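Local coordinates for protein alanine dehydrogenase (Archaeoglobus fulgidus, PDB 1OMO) that catalyses the reversible NAD-dependent oxidative deamination of L-alanine to pyruvate and ammonium, working as a homodimer that does not accept NADP in place of NAD, at residues Lys232-Val237 against Ile285-Ser290; Ile115-Leu120 against His212-Gly217; Leu191-Pro196 against Gln224-Glu229. One frame throughout, in Å; residues are numbered along the deposited sequence.

Interaction 1 of 3, residues Lys232-Val237 against Ile285-Ser290; sequences KKAKIV and ITIFDS. With NAD (nicotinamide-adenine-dinucleotide), chain D.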
loop_
_atom_site.group_PDB
_atom_site.type_symbol
_atom_site.label_atom_id
_atom_site.label_comp_id
_atom_site.label_asym_id
_atom_site.label_seq_id
_atom_site.Cartn_x
_atom_site.Cartn_y
_atom_site.Cartn_z
ATOM N N LYS A 232 -7.148 -5.401 -32.980
ATOM C CA LYS A 232 -8.166 -6.290 -33.568
ATOM C C LYS A 232 -7.595 -7.506 -34.304
ATOM O O LYS A 232 -8.174 -8.587 -34.322
ATOM C CB LYS A 232 -9.007 -5.513 -34.584
ATOM C CG LYS A 232 -9.803 -4.390 -34.015
ATOM C CD LYS A 232 -10.543 -3.714 -35.130
ATOM C CE LYS A 232 -11.353 -2.558 -34.625
ATOM N NZ LYS A 232 -12.137 -1.932 -35.726
ATOM N N LYS A 233 -6.445 -7.281 -34.916
ATOM C CA LYS A 233 -5.751 -8.249 -35.761
ATOM C C LYS A 233 -4.649 -9.048 -35.064
ATOM O O LYS A 233 -3.928 -9.809 -35.721
ATOM C CB LYS A 233 -5.185 -7.446 -36.959
ATOM C CG LYS A 233 -3.898 -7.921 -37.613
ATOM C CD LYS A 233 -3.413 -6.943 -38.740
ATOM C CE LYS A 233 -2.852 -5.642 -38.183
ATOM N NZ LYS A 233 -1.856 -4.965 -39.123
ATOM N N ALA A 234 -4.543 -8.923 -33.739
ATOM C CA ALA A 234 -3.437 -9.583 -33.055
ATOM C C ALA A 234 -3.795 -10.503 -31.902
ATOM O O ALA A 234 -4.901 -10.463 -31.366
ATOM C CB ALA A 234 -2.425 -8.495 -32.553
ATOM N N LYS A 235 -2.841 -11.360 -31.546
ATOM C CA LYS A 235 -2.987 -12.225 -30.397
ATOM C C LYS A 235 -2.385 -11.358 -29.258
ATOM O O LYS A 235 -1.165 -11.099 -29.196
ATOM C CB LYS A 235 -2.189 -13.512 -30.582
ATOM C CG LYS A 235 -2.142 -14.366 -29.333
ATOM C CD LYS A 235 -1.442 -15.711 -29.587
ATOM C CE LYS A 235 -2.317 -16.669 -30.408
ATOM N NZ LYS A 235 -1.574 -17.882 -30.912
ATOM N N ILE A 236 -3.253 -10.879 -28.384
ATOM C CA ILE A 236 -2.831 -10.013 -27.289
ATOM C C ILE A 236 -2.515 -10.813 -26.023
ATOM O O ILE A 236 -3.313 -11.600 -25.553
ATOM C CB ILE A 236 -3.944 -8.986 -26.966
ATOM C CG1 ILE A 236 -4.382 -8.263 -28.242
ATOM C CG2 ILE A 236 -3.444 -7.954 -25.930
ATOM C CD1 ILE A 236 -5.651 -7.417 -28.041
ATOM N N VAL A 237 -1.333 -10.612 -25.483
ATOM C CA VAL A 237 -0.965 -11.305 -24.268
ATOM C C VAL A 237 -0.668 -10.236 -23.213
ATOM O O VAL A 237 0.306 -9.479 -23.327
ATOM C CB VAL A 237 0.262 -12.238 -24.507
ATOM C CG1 VAL A 237 0.755 -12.891 -23.177
ATOM C CG2 VAL A 237 -0.171 -13.364 -25.451
ATOM N N ILE A 285 0.318 -11.551 -35.657
ATOM C CA ILE A 285 0.930 -10.408 -35.004
ATOM C C ILE A 285 0.703 -10.635 -33.524
ATOM O O ILE A 285 -0.436 -10.806 -33.117
ATOM C CB ILE A 285 0.237 -9.081 -35.384
ATOM C CG1 ILE A 285 0.516 -8.794 -36.863
ATOM C CG2 ILE A 285 0.733 -7.950 -34.413
ATOM C CD1 ILE A 285 -0.121 -7.499 -37.426
ATOM N N THR A 286 1.771 -10.668 -32.729
ATOM C CA THR A 286 1.603 -10.856 -31.285
ATOM C C THR A 286 1.868 -9.556 -30.543
ATOM O O THR A 286 2.641 -8.703 -31.008
ATOM C CB THR A 286 2.537 -11.996 -30.712
ATOM O OG1 THR A 286 3.887 -11.795 -31.162
ATOM C CG2 THR A 286 2.034 -13.381 -31.127
ATOM N N ILE A 287 1.190 -9.406 -29.404
ATOM C CA ILE A 287 1.353 -8.241 -28.572
ATOM C C ILE A 287 1.470 -8.601 -27.095
ATOM O O ILE A 287 0.685 -9.362 -26.572
ATOM C CB ILE A 287 0.163 -7.232 -28.667
ATOM C CG1 ILE A 287 0.096 -6.541 -30.026
ATOM C CG2 ILE A 287 0.368 -6.130 -27.589
ATOM C CD1 ILE A 287 -1.175 -5.671 -30.204
ATOM N N PHE A 288 2.484 -8.043 -26.440
ATOM C CA PHE A 288 2.629 -8.204 -25.013
ATOM C C PHE A 288 2.289 -6.804 -24.419
ATOM O O PHE A 288 3.019 -5.837 -24.619
ATOM C CB PHE A 288 4.059 -8.591 -24.611
ATOM C CG PHE A 288 4.306 -8.499 -23.117
ATOM C CD1 PHE A 288 5.345 -7.731 -22.608
ATOM C CD2 PHE A 288 3.503 -9.198 -22.225
ATOM C CE1 PHE A 288 5.581 -7.664 -21.229
ATOM C CE2 PHE A 288 3.732 -9.140 -20.860
ATOM C CZ PHE A 288 4.775 -8.374 -20.350
ATOM N N ASP A 289 1.163 -6.733 -23.716
ATOM C CA ASP A 289 0.676 -5.534 -23.047
ATOM C C ASP A 289 1.230 -5.531 -21.609
ATOM O O ASP A 289 0.728 -6.234 -20.727
ATOM C CB ASP A 289 -0.849 -5.554 -22.997
ATOM C CG ASP A 289 -1.430 -4.190 -22.749
ATOM O OD1 ASP A 289 -2.650 -4.039 -22.894
ATOM O OD2 ASP A 289 -0.669 -3.254 -22.416
ATOM N N SER A 290 2.256 -4.718 -21.391
ATOM C CA SER A 290 2.909 -4.642 -20.112
ATOM C C SER A 290 2.432 -3.483 -19.229
ATOM O O SER A 290 2.344 -2.338 -19.669
ATOM C CB SER A 290 4.414 -4.575 -20.372
ATOM O OG SER A 290 5.174 -4.328 -19.226
HETATM P PA NAD D . 11.243 8.826 -20.814
HETATM O O1A NAD D . 10.553 10.137 -20.730
HETATM O O2A NAD D . 12.740 8.754 -20.486
HETATM O O5B NAD D . 11.081 7.953 -22.207
HETATM C C5B NAD D . 9.979 8.203 -23.176
HETATM C C4B NAD D . 10.647 8.611 -24.515
HETATM O O4B NAD D . 9.475 8.784 -25.429
HETATM C C3B NAD D . 11.357 10.045 -24.580
HETATM O O3B NAD D . 12.754 9.922 -25.061
HETATM C C2B NAD D . 10.469 10.913 -25.503
HETATM O O2B NAD D . 11.033 11.963 -26.202
HETATM C C1B NAD D . 9.784 9.800 -26.354
HETATM N N9A NAD D . 8.494 10.168 -26.859
HETATM C C8A NAD D . 7.447 10.874 -26.301
HETATM N N7A NAD D . 6.405 10.984 -27.097
HETATM C C5A NAD D . 6.695 10.360 -28.231
HETATM C C6A NAD D . 5.927 10.143 -29.457
HETATM N N6A NAD D . 4.720 10.625 -29.612
HETATM N N1A NAD D . 6.585 9.414 -30.432
HETATM C C2A NAD D . 7.838 8.919 -30.298
HETATM N N3A NAD D . 8.618 9.108 -29.135
HETATM C C4A NAD D . 7.995 9.820 -28.123
HETATM O O3 NAD D . 10.561 7.548 -19.992
HETATM P PN NAD D . 10.976 5.922 -19.726
HETATM O O1N NAD D . 12.136 5.597 -20.630
HETATM O O2N NAD D . 11.017 5.671 -18.231
HETATM O O5D NAD D . 9.580 5.244 -20.383
HETATM C C5D NAD D . 8.333 6.060 -19.881
HETATM C C4D NAD D . 7.041 5.408 -20.250
HETATM O O4D NAD D . 7.084 3.974 -19.702
HETATM C C3D NAD D . 5.766 6.030 -19.598
HETATM O O3D NAD D . 4.578 5.768 -20.367
HETATM C C2D NAD D . 5.779 5.319 -18.241
HETATM O O2D NAD D . 4.685 5.595 -17.430
HETATM C C1D NAD D . 5.993 3.803 -18.710
HETATM N N1N NAD D . 6.606 2.793 -17.779
HETATM C C2N NAD D . 5.822 1.561 -17.707
HETATM C C3N NAD D . 6.475 0.498 -16.984
HETATM C C7N NAD D . 5.579 -0.879 -16.897
HETATM O O7N NAD D . 5.806 -1.678 -15.944
HETATM N N7N NAD D . 4.641 -1.101 -17.873
HETATM C C4N NAD D . 7.756 0.543 -16.384
HETATM C C5N NAD D . 8.421 1.827 -16.540
HETATM C C6N NAD D . 7.859 2.917 -17.224
HETATM O O HOH W 1 -2.497 -11.744 -36.017
#

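Interaction 2 of 3, residues Ile115-Leu120 against His212-Gly217; sequences IAAKYL and HINAIG. With NAD (nicotinamide-adenine-dinucleotide), chain D.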
loop_
_atom_site.group_PDB
_atom_site.type_symbol
_atom_site.label_atom_id
_atom_site.label_comp_id
_atom_site.label_asym_id
_atom_site.label_seq_id
_atom_site.Cartn_x
_atom_site.Cartn_y
_atom_site.Cartn_z
ATOM N N ILE A 115 11.532 -11.372 -21.601
ATOM C CA ILE A 115 10.906 -12.677 -21.376
ATOM C C ILE A 115 9.679 -12.810 -22.291
ATOM O O ILE A 115 9.471 -13.860 -22.922
ATOM C CB ILE A 115 10.506 -12.851 -19.878
ATOM C CG1 ILE A 115 11.768 -13.027 -19.031
ATOM C CG2 ILE A 115 9.633 -14.072 -19.668
ATOM C CD1 ILE A 115 12.565 -14.241 -19.384
ATOM N N ALA A 116 8.877 -11.752 -22.415
ATOM C CA ALA A 116 7.716 -11.874 -23.296
ATOM C C ALA A 116 8.136 -12.128 -24.774
ATOM O O ALA A 116 7.543 -12.972 -25.459
ATOM C CB ALA A 116 6.818 -10.633 -23.193
ATOM N N ALA A 117 9.148 -11.427 -25.263
ATOM C CA ALA A 117 9.567 -11.642 -26.640
ATOM C C ALA A 117 10.123 -13.074 -26.777
ATOM O O ALA A 117 9.845 -13.747 -27.760
ATOM C CB ALA A 117 10.600 -10.585 -27.053
ATOM N N LYS A 118 10.852 -13.553 -25.767
ATOM C CA LYS A 118 11.383 -14.909 -25.815
ATOM C C LYS A 118 10.283 -15.945 -26.071
ATOM O O LYS A 118 10.481 -16.904 -26.817
ATOM C CB LYS A 118 12.084 -15.286 -24.511
ATOM C CG LYS A 118 12.411 -16.800 -24.475
ATOM C CD LYS A 118 13.396 -17.234 -23.372
ATOM C CE LYS A 118 12.668 -17.585 -22.083
ATOM N NZ LYS A 118 13.600 -18.100 -21.022
ATOM N N TYR A 119 9.116 -15.738 -25.456
ATOM C CA TYR A 119 8.003 -16.670 -25.588
ATOM C C TYR A 119 7.062 -16.382 -26.733
ATOM O O TYR A 119 6.391 -17.278 -27.227
ATOM C CB TYR A 119 7.170 -16.676 -24.300
ATOM C CG TYR A 119 7.786 -17.481 -23.178
ATOM C CD1 TYR A 119 7.543 -18.845 -23.071
ATOM C CD2 TYR A 119 8.640 -16.891 -22.257
ATOM C CE1 TYR A 119 8.131 -19.612 -22.065
ATOM C CE2 TYR A 119 9.245 -17.642 -21.254
ATOM C CZ TYR A 119 8.984 -19.011 -21.163
ATOM O OH TYR A 119 9.574 -19.789 -20.187
ATOM N N LEU A 120 7.006 -15.135 -27.163
ATOM C CA LEU A 120 6.050 -14.766 -28.178
ATOM C C LEU A 120 6.545 -14.408 -29.576
ATOM O O LEU A 120 5.809 -14.574 -30.535
ATOM C CB LEU A 120 5.212 -13.615 -27.625
ATOM C CG LEU A 120 3.903 -13.832 -26.885
ATOM C CD1 LEU A 120 3.675 -15.253 -26.504
ATOM C CD2 LEU A 120 3.910 -12.896 -25.681
ATOM N N HIS A 212 6.215 -9.094 -33.478
ATOM C CA HIS A 212 5.884 -9.209 -32.077
ATOM C C HIS A 212 6.061 -7.814 -31.490
ATOM O O HIS A 212 7.127 -7.238 -31.601
ATOM C CB HIS A 212 6.804 -10.129 -31.305
ATOM C CG HIS A 212 6.640 -9.956 -29.846
ATOM N ND1 HIS A 212 5.451 -10.242 -29.204
ATOM C CD2 HIS A 212 7.414 -9.317 -28.938
ATOM C CE1 HIS A 212 5.498 -9.782 -27.970
ATOM N NE2 HIS A 212 6.681 -9.213 -27.784
ATOM N N ILE A 213 5.031 -7.285 -30.843
ATOM C CA ILE A 213 5.117 -5.954 -30.274
ATOM C C ILE A 213 5.165 -5.953 -28.744
ATOM O O ILE A 213 4.284 -6.505 -28.070
ATOM C CB ILE A 213 3.911 -5.085 -30.691
ATOM C CG1 ILE A 213 3.750 -5.080 -32.200
ATOM C CG2 ILE A 213 4.103 -3.626 -30.209
ATOM C CD1 ILE A 213 2.482 -4.363 -32.641
ATOM N N ASN A 214 6.215 -5.368 -28.199
ATOM C CA ASN A 214 6.270 -5.238 -26.764
ATOM C C ASN A 214 5.648 -3.856 -26.573
ATOM O O ASN A 214 6.283 -2.848 -26.903
ATOM C CB ASN A 214 7.711 -5.245 -26.264
ATOM C CG ASN A 214 8.162 -6.609 -25.789
ATOM O OD1 ASN A 214 7.391 -7.565 -25.757
ATOM N ND2 ASN A 214 9.416 -6.701 -25.424
ATOM N N ALA A 215 4.390 -3.804 -26.130
ATOM C CA ALA A 215 3.714 -2.511 -25.913
ATOM C C ALA A 215 3.934 -2.152 -24.444
ATOM O O ALA A 215 3.209 -2.646 -23.567
ATOM C CB ALA A 215 2.232 -2.645 -26.226
ATOM N N ILE A 216 4.937 -1.300 -24.185
ATOM C CA ILE A 216 5.344 -0.926 -22.818
ATOM C C ILE A 216 4.905 0.440 -22.264
ATOM O O ILE A 216 4.676 0.583 -21.059
ATOM C CB ILE A 216 6.942 -0.943 -22.650
ATOM C CG1 ILE A 216 7.578 -2.184 -23.294
ATOM C CG2 ILE A 216 7.326 -1.004 -21.139
ATOM C CD1 ILE A 216 7.169 -3.486 -22.615
ATOM N N GLY A 217 4.832 1.449 -23.130
ATOM C CA GLY A 217 4.519 2.787 -22.694
ATOM C C GLY A 217 3.248 3.061 -21.920
ATOM O O GLY A 217 3.282 3.803 -20.933
HETATM P PA NAD D . 11.243 8.826 -20.814
HETATM O O1A NAD D . 10.553 10.137 -20.730
HETATM O O2A NAD D . 12.740 8.754 -20.486
HETATM O O5B NAD D . 11.081 7.953 -22.207
HETATM C C5B NAD D . 9.979 8.203 -23.176
HETATM C C4B NAD D . 10.647 8.611 -24.515
HETATM O O4B NAD D . 9.475 8.784 -25.429
HETATM C C3B NAD D . 11.357 10.045 -24.580
HETATM O O3B NAD D . 12.754 9.922 -25.061
HETATM C C2B NAD D . 10.469 10.913 -25.503
HETATM O O2B NAD D . 11.033 11.963 -26.202
HETATM C C1B NAD D . 9.784 9.800 -26.354
HETATM N N9A NAD D . 8.494 10.168 -26.859
HETATM C C8A NAD D . 7.447 10.874 -26.301
HETATM N N7A NAD D . 6.405 10.984 -27.097
HETATM C C5A NAD D . 6.695 10.360 -28.231
HETATM C C6A NAD D . 5.927 10.143 -29.457
HETATM N N6A NAD D . 4.720 10.625 -29.612
HETATM N N1A NAD D . 6.585 9.414 -30.432
HETATM C C2A NAD D . 7.838 8.919 -30.298
HETATM N N3A NAD D . 8.618 9.108 -29.135
HETATM C C4A NAD D . 7.995 9.820 -28.123
HETATM O O3 NAD D . 10.561 7.548 -19.992
HETATM P PN NAD D . 10.976 5.922 -19.726
HETATM O O1N NAD D . 12.136 5.597 -20.630
HETATM O O2N NAD D . 11.017 5.671 -18.231
HETATM O O5D NAD D . 9.580 5.244 -20.383
HETATM C C5D NAD D . 8.333 6.060 -19.881
HETATM C C4D NAD D . 7.041 5.408 -20.250
HETATM O O4D NAD D . 7.084 3.974 -19.702
HETATM C C3D NAD D . 5.766 6.030 -19.598
HETATM O O3D NAD D . 4.578 5.768 -20.367
HETATM C C2D NAD D . 5.779 5.319 -18.241
HETATM O O2D NAD D . 4.685 5.595 -17.430
HETATM C C1D NAD D . 5.993 3.803 -18.710
HETATM N N1N NAD D . 6.606 2.793 -17.779
HETATM C C2N NAD D . 5.822 1.561 -17.707
HETATM C C3N NAD D . 6.475 0.498 -16.984
HETATM C C7N NAD D . 5.579 -0.879 -16.897
HETATM O O7N NAD D . 5.806 -1.678 -15.944
HETATM N N7N NAD D . 4.641 -1.101 -17.873
HETATM C C4N NAD D . 7.756 0.543 -16.384
HETATM C C5N NAD D . 8.421 1.827 -16.540
HETATM C C6N NAD D . 7.859 2.917 -17.224
#

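Interaction 3 of 3, residues Leu191-Pro196 against Gln224-Glu229; sequences LVTTTP and QELDVE. With NA (sodium ion), chain C; NAD (nicotinamide-adenine-dinucleotide), chain D.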
loop_
_atom_site.group_PDB
_atom_site.type_symbol
_atom_site.label_atom_id
_atom_site.label_comp_id
_atom_site.label_asym_id
_atom_site.label_seq_id
_atom_site.Cartn_x
_atom_site.Cartn_y
_atom_site.Cartn_z
ATOM N N LEU A 191 8.868 -5.132 -32.319
ATOM C CA LEU A 191 8.666 -3.691 -32.186
ATOM C C LEU A 191 8.401 -3.352 -30.704
ATOM O O LEU A 191 7.458 -3.867 -30.109
ATOM C CB LEU A 191 7.474 -3.263 -33.070
ATOM C CG LEU A 191 6.962 -1.808 -33.016
ATOM C CD1 LEU A 191 8.045 -0.835 -33.507
ATOM C CD2 LEU A 191 5.693 -1.665 -33.885
ATOM N N VAL A 192 9.248 -2.503 -30.134
ATOM C CA VAL A 192 9.166 -2.076 -28.738
ATOM C C VAL A 192 8.610 -0.637 -28.631
ATOM O O VAL A 192 9.343 0.305 -28.915
ATOM C CB VAL A 192 10.576 -2.048 -28.111
ATOM C CG1 VAL A 192 10.489 -1.682 -26.647
ATOM C CG2 VAL A 192 11.280 -3.375 -28.330
ATOM N N THR A 193 7.351 -0.446 -28.233
ATOM C CA THR A 193 6.816 0.916 -28.103
ATOM C C THR A 193 6.987 1.350 -26.650
ATOM O O THR A 193 6.519 0.713 -25.741
ATOM C CB THR A 193 5.356 1.004 -28.540
ATOM O OG1 THR A 193 4.551 0.278 -27.629
ATOM C CG2 THR A 193 5.185 0.421 -29.980
ATOM N N THR A 194 7.638 2.476 -26.438
ATOM C CA THR A 194 7.972 2.887 -25.098
ATOM C C THR A 194 7.606 4.346 -24.771
ATOM O O THR A 194 8.181 4.970 -23.868
ATOM C CB THR A 194 9.487 2.587 -24.974
ATOM O OG1 THR A 194 9.774 1.955 -23.730
ATOM C CG2 THR A 194 10.284 3.765 -25.155
ATOM N N THR A 195 6.623 4.885 -25.492
ATOM C CA THR A 195 6.231 6.277 -25.297
ATOM C C THR A 195 5.081 6.456 -24.318
ATOM O O THR A 195 4.364 5.515 -24.014
ATOM C CB THR A 195 5.800 6.938 -26.635
ATOM O OG1 THR A 195 4.464 6.540 -26.957
ATOM C CG2 THR A 195 6.716 6.499 -27.784
ATOM N N PRO A 196 4.924 7.673 -23.786
ATOM C CA PRO A 196 3.832 7.949 -22.846
ATOM C C PRO A 196 2.698 8.617 -23.616
ATOM O O PRO A 196 1.864 9.285 -23.045
ATOM C CB PRO A 196 4.459 8.913 -21.846
ATOM C CG PRO A 196 5.398 9.727 -22.745
ATOM C CD PRO A 196 6.016 8.656 -23.642
ATOM N N GLN A 224 -2.280 5.311 -24.569
ATOM C CA GLN A 224 -2.495 4.435 -25.719
ATOM C C GLN A 224 -1.460 4.690 -26.822
ATOM O O GLN A 224 -1.339 5.826 -27.286
ATOM C CB GLN A 224 -3.880 4.701 -26.278
ATOM C CG GLN A 224 -4.147 4.082 -27.655
ATOM C CD GLN A 224 -5.404 4.668 -28.299
ATOM O OE1 GLN A 224 -5.475 5.872 -28.564
ATOM N NE2 GLN A 224 -6.394 3.835 -28.532
ATOM N N GLU A 225 -0.728 3.664 -27.260
ATOM C CA GLU A 225 0.283 3.868 -28.313
ATOM C C GLU A 225 -0.013 3.223 -29.666
ATOM O O GLU A 225 0.620 3.572 -30.688
ATOM C CB GLU A 225 1.648 3.339 -27.887
ATOM C CG GLU A 225 2.152 3.818 -26.565
ATOM C CD GLU A 225 3.508 3.197 -26.249
ATOM O OE1 GLU A 225 3.556 2.098 -25.660
ATOM O OE2 GLU A 225 4.530 3.796 -26.616
ATOM N N LEU A 226 -0.960 2.291 -29.683
ATOM C CA LEU A 226 -1.251 1.562 -30.899
ATOM C C LEU A 226 -2.576 1.826 -31.538
ATOM O O LEU A 226 -3.589 1.943 -30.855
ATOM C CB LEU A 226 -1.146 0.056 -30.628
ATOM C CG LEU A 226 0.184 -0.671 -30.898
ATOM C CD1 LEU A 226 1.357 0.135 -30.439
ATOM C CD2 LEU A 226 0.162 -2.030 -30.235
ATOM N N ASP A 227 -2.525 1.926 -32.868
ATOM C CA ASP A 227 -3.693 2.077 -33.726
ATOM C C ASP A 227 -4.526 0.925 -33.220
ATOM O O ASP A 227 -4.036 -0.182 -33.152
ATOM C CB ASP A 227 -3.309 1.781 -35.203
ATOM C CG ASP A 227 -4.480 1.974 -36.202
ATOM O OD1 ASP A 227 -5.658 1.926 -35.803
ATOM O OD2 ASP A 227 -4.215 2.159 -37.410
ATOM N N VAL A 228 -5.777 1.167 -32.876
ATOM C CA VAL A 228 -6.617 0.090 -32.392
ATOM C C VAL A 228 -6.766 -1.038 -33.429
ATOM O O VAL A 228 -6.975 -2.197 -33.061
ATOM C CB VAL A 228 -7.983 0.641 -31.975
ATOM C CG1 VAL A 228 -8.918 -0.466 -31.680
ATOM C CG2 VAL A 228 -7.826 1.480 -30.707
ATOM N N GLU A 229 -6.639 -0.732 -34.722
ATOM C CA GLU A 229 -6.780 -1.782 -35.742
ATOM C C GLU A 229 -5.694 -2.858 -35.596
ATOM O O GLU A 229 -5.848 -3.969 -36.101
ATOM C CB GLU A 229 -6.714 -1.190 -37.164
ATOM C CG GLU A 229 -7.941 -0.352 -37.605
ATOM C CD GLU A 229 -9.231 -1.174 -37.757
ATOM O OE1 GLU A 229 -9.157 -2.309 -38.262
ATOM O OE2 GLU A 229 -10.325 -0.679 -37.399
HETATM NA NA NA C . 1.722 0.816 -24.739
HETATM P PA NAD D . 11.243 8.826 -20.814
HETATM O O1A NAD D . 10.553 10.137 -20.730
HETATM O O2A NAD D . 12.740 8.754 -20.486
HETATM O O5B NAD D . 11.081 7.953 -22.207
HETATM C C5B NAD D . 9.979 8.203 -23.176
HETATM C C4B NAD D . 10.647 8.611 -24.515
HETATM O O4B NAD D . 9.475 8.784 -25.429
HETATM C C3B NAD D . 11.357 10.045 -24.580
HETATM O O3B NAD D . 12.754 9.922 -25.061
HETATM C C2B NAD D . 10.469 10.913 -25.503
HETATM O O2B NAD D . 11.033 11.963 -26.202
HETATM C C1B NAD D . 9.784 9.800 -26.354
HETATM N N9A NAD D . 8.494 10.168 -26.859
HETATM C C8A NAD D . 7.447 10.874 -26.301
HETATM N N7A NAD D . 6.405 10.984 -27.097
HETATM C C5A NAD D . 6.695 10.360 -28.231
HETATM C C6A NAD D . 5.927 10.143 -29.457
HETATM N N6A NAD D . 4.720 10.625 -29.612
HETATM N N1A NAD D . 6.585 9.414 -30.432
HETATM C C2A NAD D . 7.838 8.919 -30.298
HETATM N N3A NAD D . 8.618 9.108 -29.135
HETATM C C4A NAD D . 7.995 9.820 -28.123
HETATM O O3 NAD D . 10.561 7.548 -19.992
HETATM P PN NAD D . 10.976 5.922 -19.726
HETATM O O1N NAD D . 12.136 5.597 -20.630
HETATM O O2N NAD D . 11.017 5.671 -18.231
HETATM O O5D NAD D . 9.580 5.244 -20.383
HETATM C C5D NAD D . 8.333 6.060 -19.881
HETATM C C4D NAD D . 7.041 5.408 -20.250
HETATM O O4D NAD D . 7.084 3.974 -19.702
HETATM C C3D NAD D . 5.766 6.030 -19.598
HETATM O O3D NAD D . 4.578 5.768 -20.367
HETATM C C2D NAD D . 5.779 5.319 -18.241
HETATM O O2D NAD D . 4.685 5.595 -17.430
HETATM C C1D NAD D . 5.993 3.803 -18.710
HETATM N N1N NAD D . 6.606 2.793 -17.779
HETATM C C2N NAD D . 5.822 1.561 -17.707
HETATM C C3N NAD D . 6.475 0.498 -16.984
HETATM C C7N NAD D . 5.579 -0.879 -16.897
HETATM O O7N NAD D . 5.806 -1.678 -15.944
HETATM N N7N NAD D . 4.641 -1.101 -17.873
HETATM C C4N NAD D . 7.756 0.543 -16.384
HETATM C C5N NAD D . 8.421 1.827 -16.540
HETATM C C6N NAD D . 7.859 2.917 -17.224
#

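Interaction 1 of 3, residues Lys232-Val237 against Ile285-Ser290
A234 and I287 meet on one face of a parallel pair of strands, where CB of A234 lies 3.9 Å from CD1 of I287. I285 shares this face: its CG2 stands anti to the backbone N and packs against the same A234 methyl at 3.7 Å. Its other branch runs on to CD1; the aliphatic chain of K233 passes I285 at a slant, CE coming within 3.4 Å of that CD1. The alternate face carries K235, T286, V237 and F288. There CG of F288 stands anti to the backbone N (chi1 169°), and ring atom CD2 lies 3.4 Å from the carbonyl O of V237. Between the faces four backbone bonds alternate in direction, from K235 N to I285 O (2.9 Å), from I287 N to K235 O, from V237 N to I287 O and from D289 N to V237 O. Strand 285-289 leads on to S290, an NAD-binding residue. Two polar ends turn to outside partners: K235 NZ bonds G278 O and forms a salt bridge with E284, and the D289 carboxylate takes the amides of E249 and I250. The chemistry therefore divides, with main-chain bonds setting the register and the apolar contacts of A234, I285 and I287 lying on one face.

Interaction 2 of 3, residues Ile115-Leu120 against His212-Gly217
H212 meets the last turn of helix 102-120 through three of its residues, and its side chain can be followed outward from the strand. CB leaves the backbone toward the helix, and CG stands anti to the backbone N (chi1 166°); the ring beyond it lies against A117 and L120. On one branch of the ring, ND1 lies 3.7 Å from CB of L120, and the next atom, CE1, is 3.9 Å from that same carbon. On the other branch CD2 packs at 3.9 Å against CB of A117. The tip, NE2, lies 3.9 Å from the CA of A117 and donates a hydrogen bond of 2.7 Å to OD1 of N214, two residues along the strand. This bond is fairly straight (162° at the hydrogen) and its acceptor lies in the ring plane, although the donor sits above the amide plane of N214. OD1 in turn touches CB of A116 at 4.0 Å. With ND1 bonded to T286 OG1 of the adjacent strand, both ring nitrogens are engaged, which fixes the ring's rotation. An alanine here would probably leave N214 OD1 and T286 OG1 without this mate and open a gap beside A117 and L120. A helix packed on a parallel sheet, with the strand's C-terminal end running into a loop that meets the cofactor, here at G217, is typical of the Rossmann-fold NAD domain.

Interaction 3 of 3, residues Leu191-Pro196 against Gln224-Glu229
E225 reaches across to T195 and T193 with its carboxylate, and the two oxygens do different work. OE2 is gripped twice by T195: the backbone N donates at 2.6 Å, from above the carboxylate plane, and OG1 donates at 2.8 Å on the anti side. Both donors come from the same face of that plane. OE1 turns to the metal, binding the sodium ion at 2.4 Å, and also accepts a weak hydrogen bond from T193 OG1. Two bonds on one oxygen and a cation on the other would hold the carboxylate against turning, and the positive ion so close is likely to favour its charged form. CG of E225 stands anti to the carbonyl carbon (chi1 -52°), and the extended chain beyond it carries the carboxylate across. E249 also binds the sodium ion through its carboxylate, while its other oxygen accepts from the backbone N of L226. The residues T193 to P196 run off the C-terminal end of strand 190-193, the edge of a parallel sheet at which Rossmann folds receive their dinucleotide. Here NAD lies against them: T195 CG2 is 3.5 Å from the adenine atom N3A, and P196 CA is 3.4 Å from the ribose oxygen O3D. T195 thus serves two partners: its hydroxyl and amide bond E225 while its methyl touches the adenine. Further out, T193 CG2 packs at 3.9 Å against CD1 of L226, the two side chains crossing at a slant. Beyond L226, D227 takes the N-cap position of helix 228-232, where its OD1 accepts from the backbone N of E229 at 3.0 Å.

In the fold
All three contacts reach one parallel sheet, in which strands 190-193, 212-215, 285-289 and 234-238 stand side by side. Interactions 1 and 2 have centres about 9 Å apart and meet where strands 285-289 and 212-215 pair, with F288 also packed on A116. Interactions 2 and 3 have centres about 12 Å apart and join through the pairing of strands 212-215 and 190-193; about 11 Å separates the centres of interactions 1 and 3, which touch through I287 and L226. Along the chain the segments of 2 and 3 alternate, and interaction 1 follows both. The loops following three neighbouring strands (190-193, 212-215, 285-289) line the NAD site.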